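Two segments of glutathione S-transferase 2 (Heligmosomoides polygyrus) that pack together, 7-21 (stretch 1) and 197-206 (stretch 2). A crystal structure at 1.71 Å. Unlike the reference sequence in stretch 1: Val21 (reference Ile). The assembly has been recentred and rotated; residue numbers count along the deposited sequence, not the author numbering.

Stretch 1 (7-21) TYFNGRGAGECARQV
Stretch 2 197-206: WIETRPETPF

The contact joins the start of the chain to its very end. Stretch 1 begins in a strand that includes Thr7 and Tyr8, then loops through Asn10 to Gly13, and runs on as a helix that includes Glu16 to Val21. Stretch 2 ends a helix at Thr200, leaves helical geometry at Arg201 (phi/psi -73/158), continues extended through Thr204 (-130/157), turns at Pro205 (-73/-15) and ends at the C-terminal Phe206. The two run in opposite directions, as the pairs show: Gly11 CA lies 5.3 Å from Phe206 CA, Gln20 CA 7.4 Å from Trp197 CA. Together they bury 684 Å².

At one end the loop receives the terminal carboxylate on its backbone amides. Arg12 N donates to Phe206 OXT at 2.8 Å, nearly straight at 164°, and Gly13 N donates to Phe206 O at 2.9 Å. Thr204, chi1 47° (p), adds a third ligand from its own stretch, Thr204 OG1 giving its hydrogen to Phe206 OXT at 2.8 Å. The CA-to-CB bond of Phe206 points away from stretch 1, yet chi1 77° (p) and chi2 94° bring its ring back onto the loop. Gly11, almost fully extended (-171/175), lays CA over the ring face, 4.0 Å from the centroid of the Phe206 ring. An ideal CB on Gly11 would sit 2.5 Å from Phe206 CZ, so this close packing depends on glycine. Gly13 has positive phi (52/-137), and an ideal CB there would lie 2.3 Å from Tyr8 OH. At the ring edge, Phe9 CB approaches Phe206 CZ at 3.8 Å, while Phe9 itself, chi1 m, carries its ring end away from the contact. Tyr8, chi1 t, places Tyr8 OH 3.8 Å from Phe206 CE1, and the same OH accepts a hydrogen bond from Ala14 N (2.9 Å).

Arg12 has its CA-to-CB bond sideways, and the m, t, m chain (chi4 -78°) brings its guanidinium nearer to stretch 2. Arg12 NH1 donates to Thr204 O at 2.8 Å, near the guanidinium plane, and to a water oxygen at 2.7 Å that in turn donates to Pro202 O and accepts from Thr204 N. Phe206 OXT lies over the guanidinium face, 3.7 Å from Arg12 NH1: a long salt bridge of charges only, with no N-H aimed at it. Arg12 CD also covers one face of the Arg201 guanidinium, 3.5 Å from Arg201 CZ, so the two like charges pack by way of an aliphatic carbon.

At the other end Glu16 (t, p, chi3 11°) is the hub. Glu16 OE2 accepts from Trp197 NE1 at 2.7 Å, from Arg201 NH2 at 2.8 Å in a salt bridge, and from Gln20 NE2 at 3.0 Å. Trp197 (chi1 t, chi2 -112°) and Arg201 (chi1 p, then t, t) both present these donors in plane. Glu16 OE1 pairs with Arg19 NH1 at 3.1 Å. Arg19 (m, t, t, chi4 105°) also reaches back, Arg19 NH1 to Gly11 O at 2.8 Å, tying helix to loop, while Arg19 CD packs 3.6 Å from Trp197 CZ2. Gln20 (m, t) sets Gln20 CG 3.7 Å from Trp197 CD1.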

# COMPACT_ATOMS: atom_id res chain seq x y z
N THR A 7 5.56 -17.67 3.48
CA THR A 7 4.55 -18.69 3.16
C THR A 7 3.63 -18.08 2.06
O THR A 7 3.09 -16.96 2.19
CB THR A 7 3.75 -19.06 4.42
OG1 THR A 7 4.64 -19.71 5.38
CG2 THR A 7 2.72 -20.10 4.05
N TYR A 8 3.46 -18.86 0.99
CA TYR A 8 2.65 -18.45 -0.15
C TYR A 8 2.26 -19.72 -0.90
O TYR A 8 2.56 -20.80 -0.47
CB TYR A 8 3.39 -17.42 -1.02
CG TYR A 8 2.53 -16.83 -2.10
CD1 TYR A 8 1.36 -16.16 -1.79
CD2 TYR A 8 2.85 -16.97 -3.43
CE1 TYR A 8 0.57 -15.64 -2.78
CE2 TYR A 8 2.07 -16.49 -4.41
CZ TYR A 8 0.90 -15.79 -4.07
OH TYR A 8 0.07 -15.27 -5.05
N PHE A 9 1.55 -19.58 -2.01
CA PHE A 9 1.29 -20.67 -2.90
C PHE A 9 2.49 -20.98 -3.77
O PHE A 9 3.51 -20.24 -3.76
CB PHE A 9 0.08 -20.32 -3.74
CG PHE A 9 -1.17 -20.22 -2.93
CD1 PHE A 9 -1.64 -21.33 -2.25
CD2 PHE A 9 -1.86 -19.04 -2.83
CE1 PHE A 9 -2.78 -21.27 -1.48
CE2 PHE A 9 -3.04 -19.00 -2.07
CZ PHE A 9 -3.46 -20.10 -1.40
N ASN A 10 2.41 -22.11 -4.48
CA ASN A 10 3.48 -22.47 -5.42
C ASN A 10 3.31 -21.71 -6.70
O ASN A 10 2.88 -22.22 -7.71
CB ASN A 10 3.58 -23.98 -5.72
CG ASN A 10 4.79 -24.31 -6.55
OD1 ASN A 10 5.73 -23.54 -6.60
ND2 ASN A 10 4.77 -25.48 -7.20
N GLY A 11 3.69 -20.46 -6.62
CA GLY A 11 3.75 -19.59 -7.74
C GLY A 11 4.43 -18.29 -7.42
O GLY A 11 4.76 -18.02 -6.29
N ARG A 12 4.61 -17.49 -8.46
CA ARG A 12 5.24 -16.18 -8.34
C ARG A 12 4.22 -15.30 -7.63
O ARG A 12 4.34 -15.04 -6.45
CB ARG A 12 5.66 -15.59 -9.72
CG ARG A 12 6.69 -16.44 -10.43
CD ARG A 12 7.11 -15.87 -11.75
NE ARG A 12 5.96 -15.67 -12.65
CZ ARG A 12 5.40 -16.65 -13.32
NH1 ARG A 12 5.94 -17.85 -13.28
NH2 ARG A 12 4.37 -16.44 -14.13
N GLY A 13 3.22 -14.82 -8.37
CA GLY A 13 2.07 -14.16 -7.79
C GLY A 13 2.43 -13.06 -6.85
O GLY A 13 3.34 -12.29 -7.11
N ALA A 14 1.71 -13.01 -5.73
CA ALA A 14 1.91 -12.03 -4.69
C ALA A 14 3.10 -12.23 -3.81
O ALA A 14 3.43 -11.35 -3.03
CB ALA A 14 0.63 -11.95 -3.83
N GLY A 15 3.75 -13.40 -3.91
CA GLY A 15 4.92 -13.72 -3.08
C GLY A 15 6.25 -13.31 -3.72
O GLY A 15 7.24 -13.11 -3.05
N GLU A 16 6.25 -13.10 -5.04
CA GLU A 16 7.48 -13.01 -5.79
C GLU A 16 8.32 -11.77 -5.47
O GLU A 16 9.52 -11.87 -5.45
CB GLU A 16 7.21 -13.08 -7.26
CG GLU A 16 8.42 -13.22 -8.17
CD GLU A 16 9.23 -14.47 -8.00
OE1 GLU A 16 8.80 -15.41 -7.31
OE2 GLU A 16 10.33 -14.52 -8.60
N CYS A 17 7.69 -10.63 -5.26
CA CYS A 17 8.50 -9.41 -5.01
C CYS A 17 9.30 -9.62 -3.74
O CYS A 17 10.54 -9.46 -3.72
CB CYS A 17 7.57 -8.20 -5.05
SG CYS A 17 8.47 -6.67 -4.81
N ALA A 18 8.65 -10.16 -2.71
CA ALA A 18 9.38 -10.50 -1.50
C ALA A 18 10.60 -11.42 -1.78
O ALA A 18 11.73 -11.21 -1.23
CB ALA A 18 8.45 -11.02 -0.48
N ARG A 19 10.38 -12.50 -2.55
CA ARG A 19 11.43 -13.44 -2.90
C ARG A 19 12.53 -12.76 -3.61
O ARG A 19 13.72 -13.04 -3.41
CB ARG A 19 10.86 -14.58 -3.76
CG ARG A 19 9.80 -15.41 -3.06
CD ARG A 19 9.56 -16.67 -3.91
NE ARG A 19 8.41 -17.46 -3.44
CZ ARG A 19 7.23 -17.49 -4.05
NH1 ARG A 19 7.03 -16.76 -5.15
NH2 ARG A 19 6.30 -18.28 -3.59
N GLN A 20 12.18 -11.79 -4.47
CA GLN A 20 13.22 -11.07 -5.17
C GLN A 20 14.00 -10.05 -4.27
O GLN A 20 15.17 -9.82 -4.50
CB GLN A 20 12.70 -10.47 -6.42
CG GLN A 20 12.26 -11.51 -7.41
CD GLN A 20 11.89 -10.99 -8.73
OE1 GLN A 20 12.17 -9.81 -9.02
NE2 GLN A 20 11.28 -11.82 -9.55
N VAL A 21 13.35 -9.48 -3.26
CA VAL A 21 14.05 -8.65 -2.28
C VAL A 21 15.08 -9.51 -1.55
O VAL A 21 16.21 -9.14 -1.38
CB VAL A 21 13.08 -7.96 -1.34
CG1 VAL A 21 13.83 -7.26 -0.24
CG2 VAL A 21 12.26 -6.89 -2.17
N TRP A 197 18.20 -15.77 -9.50
CA TRP A 197 16.94 -16.24 -8.91
C TRP A 197 15.97 -16.64 -10.04
O TRP A 197 15.33 -17.67 -9.95
CB TRP A 197 16.29 -15.19 -8.01
CG TRP A 197 14.88 -15.52 -7.65
CD1 TRP A 197 13.79 -14.87 -8.06
CD2 TRP A 197 14.42 -16.64 -6.87
NE1 TRP A 197 12.65 -15.47 -7.58
CE2 TRP A 197 13.02 -16.57 -6.83
CE3 TRP A 197 15.04 -17.73 -6.24
CZ2 TRP A 197 12.24 -17.52 -6.19
CZ3 TRP A 197 14.22 -18.61 -5.56
CH2 TRP A 197 12.87 -18.54 -5.59
N ILE A 198 15.87 -15.81 -11.06
CA ILE A 198 14.95 -16.11 -12.17
C ILE A 198 15.31 -17.40 -12.87
O ILE A 198 14.40 -18.26 -13.18
CB ILE A 198 14.84 -14.92 -13.12
CG1 ILE A 198 14.15 -13.76 -12.39
CG2 ILE A 198 14.11 -15.34 -14.38
CD1 ILE A 198 14.17 -12.50 -13.19
N GLU A 199 16.62 -17.67 -13.01
CA GLU A 199 17.11 -18.88 -13.62
C GLU A 199 16.80 -20.11 -12.81
O GLU A 199 16.71 -21.18 -13.41
CB GLU A 199 18.62 -18.84 -13.80
CG GLU A 199 19.07 -17.82 -14.80
CD GLU A 199 20.59 -17.70 -14.83
OE1 GLU A 199 21.31 -18.24 -13.93
OE2 GLU A 199 21.03 -17.04 -15.76
N THR A 200 16.67 -19.96 -11.49
CA THR A 200 16.53 -21.05 -10.54
C THR A 200 15.19 -21.23 -9.84
O THR A 200 14.98 -22.28 -9.20
CB THR A 200 17.62 -21.03 -9.47
OG1 THR A 200 17.52 -19.85 -8.66
CG2 THR A 200 18.99 -20.97 -10.09
N ARG A 201 14.27 -20.30 -10.01
CA ARG A 201 13.01 -20.40 -9.29
C ARG A 201 12.19 -21.52 -9.93
O ARG A 201 12.40 -21.84 -11.07
CB ARG A 201 12.24 -19.09 -9.31
CG ARG A 201 11.89 -18.65 -10.65
CD ARG A 201 11.24 -17.30 -10.60
NE ARG A 201 10.95 -16.88 -11.95
CZ ARG A 201 10.59 -15.67 -12.27
NH1 ARG A 201 10.38 -15.39 -13.55
NH2 ARG A 201 10.45 -14.73 -11.38
N PRO A 202 11.24 -22.08 -9.19
CA PRO A 202 10.28 -23.03 -9.75
C PRO A 202 9.52 -22.41 -10.90
O PRO A 202 9.13 -21.23 -10.79
CB PRO A 202 9.36 -23.32 -8.57
CG PRO A 202 10.23 -23.11 -7.36
CD PRO A 202 11.02 -21.90 -7.73
N GLU A 203 9.37 -23.16 -11.97
CA GLU A 203 8.61 -22.68 -13.12
C GLU A 203 7.15 -22.97 -12.88
O GLU A 203 6.73 -24.12 -12.86
CB GLU A 203 9.04 -23.38 -14.39
CG GLU A 203 10.45 -23.08 -14.85
CD GLU A 203 10.82 -23.90 -16.08
OE1 GLU A 203 9.94 -24.01 -17.01
OE2 GLU A 203 11.95 -24.49 -16.12
N THR A 204 6.36 -21.91 -12.71
CA THR A 204 4.95 -22.07 -12.36
C THR A 204 4.12 -21.25 -13.32
O THR A 204 4.62 -20.28 -13.88
CB THR A 204 4.66 -21.58 -10.92
OG1 THR A 204 5.24 -20.30 -10.70
CG2 THR A 204 5.36 -22.46 -9.89
N PRO A 205 2.86 -21.61 -13.48
CA PRO A 205 1.98 -20.90 -14.40
C PRO A 205 1.54 -19.51 -13.94
O PRO A 205 1.02 -18.73 -14.76
CB PRO A 205 0.80 -21.87 -14.55
CG PRO A 205 0.73 -22.48 -13.28
CD PRO A 205 2.18 -22.77 -12.88
N PHE A 206 1.71 -19.19 -12.66
CA PHE A 206 1.42 -17.84 -12.16
C PHE A 206 2.47 -17.46 -11.17
O PHE A 206 2.49 -16.26 -10.80
CB PHE A 206 0.04 -17.75 -11.48
CG PHE A 206 0.01 -18.33 -10.08
CD1 PHE A 206 0.21 -17.50 -8.96
CD2 PHE A 206 -0.17 -19.69 -9.88
CE1 PHE A 206 0.19 -18.03 -7.67
CE2 PHE A 206 -0.17 -20.22 -8.57
CZ PHE A 206 0.02 -19.37 -7.46
OXT PHE A 206 3.28 -18.29 -10.79
O HOH W 1 8.10 -19.24 -12.54